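Ethanolamine utilization protein EutL (PDB 6ARC) probably serves as a trimeric shell protein of the bacterial microcompartment that encloses ethanolamine breakdown in Clostridium perfringens. Local coordinates at residues 108-113 with 122-127. Residues are numbered along the deposited sequence; the frame is centred on the assembly and turned at random.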
loop_
_atom_site.group_PDB
_atom_site.type_symbol
_atom_site.label_atom_id
_atom_site.label_comp_id
_atom_site.label_asym_id
_atom_site.label_seq_id
_atom_site.Cartn_x
_atom_site.Cartn_y
_atom_site.Cartn_z
ATOM N N SER B 108 19.952 20.200 6.659
ATOM C CA SER B 108 21.395 20.183 6.874
ATOM C C SER B 108 22.206 19.823 5.627
ATOM O O SER B 108 23.437 19.800 5.707
ATOM C CB SER B 108 21.735 19.181 7.979
ATOM O OG SER B 108 21.537 17.849 7.540
ATOM N N GLY B 109 21.567 19.516 4.499
ATOM C CA GLY B 109 22.257 19.037 3.313
ATOM C C GLY B 109 22.141 17.544 3.072
ATOM O O GLY B 109 22.487 17.079 1.980
ATOM N N VAL B 110 21.706 16.780 4.068
ATOM C CA VAL B 110 21.395 15.378 3.852
ATOM C C VAL B 110 20.185 15.273 2.932
ATOM O O VAL B 110 19.317 16.160 2.907
ATOM C CB VAL B 110 21.147 14.682 5.204
ATOM C CG1 VAL B 110 20.752 13.230 5.019
ATOM C CG2 VAL B 110 22.391 14.772 6.066
ATOM N N GLY B 111 20.125 14.192 2.162
ATOM C CA GLY B 111 19.015 13.988 1.260
ATOM C C GLY B 111 19.276 12.867 0.283
ATOM O O GLY B 111 20.392 12.357 0.158
ATOM N N PHE B 112 18.193 12.473 -0.399
ATOM C CA PHE B 112 18.321 11.608 -1.562
ATOM C C PHE B 112 19.098 12.343 -2.651
ATOM O O PHE B 112 19.119 13.572 -2.701
ATOM C CB PHE B 112 16.947 11.218 -2.096
ATOM C CG PHE B 112 16.245 10.129 -1.300
ATOM C CD1 PHE B 112 16.069 10.228 0.074
ATOM C CD2 PHE B 112 15.752 9.004 -1.940
ATOM C CE1 PHE B 112 15.398 9.225 0.785
ATOM C CE2 PHE B 112 15.095 8.000 -1.226
ATOM C CZ PHE B 112 14.925 8.112 0.127
ATOM N N VAL B 113 19.750 11.581 -3.513
ATOM C CA VAL B 113 20.603 12.111 -4.575
ATOM C C VAL B 113 20.110 11.564 -5.908
ATOM O O VAL B 113 19.745 10.394 -6.002
ATOM C CB VAL B 113 22.071 11.734 -4.315
ATOM C CG1 VAL B 113 22.932 12.112 -5.480
ATOM C CG2 VAL B 113 22.516 12.425 -3.022
ATOM N N CYS B 122 16.616 8.021 -7.950
ATOM C CA CYS B 122 17.282 8.663 -6.819
ATOM C C CYS B 122 17.525 7.625 -5.741
ATOM O O CYS B 122 16.865 6.578 -5.697
ATOM C CB CYS B 122 16.452 9.829 -6.255
ATOM S SG CYS B 122 14.799 9.341 -5.705
ATOM N N TYR B 123 18.471 7.935 -4.857
ATOM C CA TYR B 123 18.816 7.021 -3.784
ATOM C C TYR B 123 19.294 7.797 -2.568
ATOM O O TYR B 123 19.653 8.972 -2.647
ATOM C CB TYR B 123 19.884 6.027 -4.244
ATOM C CG TYR B 123 21.198 6.725 -4.610
ATOM C CD1 TYR B 123 22.161 6.977 -3.645
ATOM C CD2 TYR B 123 21.434 7.174 -5.908
ATOM C CE1 TYR B 123 23.352 7.631 -3.973
ATOM C CE2 TYR B 123 22.610 7.823 -6.237
ATOM C CZ TYR B 123 23.566 8.040 -5.275
ATOM O OH TYR B 123 24.717 8.687 -5.604
ATOM N N TYR B 124 19.345 7.084 -1.446
ATOM C CA TYR B 124 19.803 7.588 -0.160
ATOM C C TYR B 124 20.941 6.692 0.290
ATOM O O TYR B 124 20.789 5.468 0.313
ATOM C CB TYR B 124 18.665 7.537 0.862
ATOM C CG TYR B 124 18.863 8.256 2.169
ATOM C CD1 TYR B 124 19.242 9.592 2.206
ATOM C CD2 TYR B 124 18.557 7.630 3.374
ATOM C CE1 TYR B 124 19.370 10.264 3.406
ATOM C CE2 TYR B 124 18.687 8.305 4.593
ATOM C CZ TYR B 124 19.074 9.613 4.598
ATOM O OH TYR B 124 19.182 10.270 5.804
ATOM N N ALA B 125 22.092 7.284 0.607
ATOM C CA ALA B 125 23.259 6.514 1.064
ATOM C C ALA B 125 23.876 7.365 2.175
ATOM O O ALA B 125 24.745 8.192 1.928
ATOM C CB ALA B 125 24.240 6.222 -0.076
ATOM N N GLN B 126 23.324 7.242 3.379
ATOM C CA GLN B 126 23.638 8.125 4.497
ATOM C C GLN B 126 24.360 7.327 5.575
ATOM O O GLN B 126 23.823 6.343 6.090
ATOM C CB GLN B 126 22.366 8.792 5.044
ATOM C CG GLN B 126 22.588 9.659 6.290
ATOM C CD GLN B 126 23.450 10.885 6.026
ATOM O OE1 GLN B 126 23.640 11.311 4.879
ATOM N NE2 GLN B 126 24.020 11.424 7.089
ATOM N N CYS B 127 25.561 7.781 5.951
ATOM C CA CYS B 127 26.327 7.156 7.028
ATOM C C CYS B 127 25.959 7.827 8.348
ATOM O O CYS B 127 26.199 9.021 8.525
ATOM C CB CYS B 127 27.830 7.273 6.757
ATOM S SG CYS B 127 28.815 6.366 7.969
HETATM O O HOH W 1 22.187 10.286 0.253
HETATM O O HOH W 2 22.308 12.117 2.364
#
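Phe112 turns one face of its ring to Tyr124, whose CB sits 3.8 Å from the ring centroid and only 14° off the normal, a CH-pi contact. The two rings are nearly parallel but slid so far apart that they barely overlap. With CG anti to the backbone N (chi1 -168°), Tyr124 runs its ring on past Phe112 until the ring edge meets Gly111 O and, in one of two Val110 conformers, Val110 CG1, 3.4 Å from Tyr124 OH; that hydroxyl is hydrogen-bonded with Thr49 OG1 of helix 44-57. Next along the chain, Val113 points to the other side of the strand and lays its CB over one face of the Tyr123 ring. Its backbone makes the antiparallel hydrogen-bonded pair with Tyr123: Val113 N to Tyr123 O at 2.8 Å, Tyr123 N to Val113 O at 3.0 Å. Toward Val110 the backbones diverge, and water takes over the bridging: one molecule accepts a hydrogen bond from Ala125 N and donates to Gly111 O, another accepts from Gly111 N and can donate to Gln126 OE1. The loop after helix 92-106 thus runs into a short edge strand of the antiparallel sheet, consistent with the tandem-BMC fold of EutL.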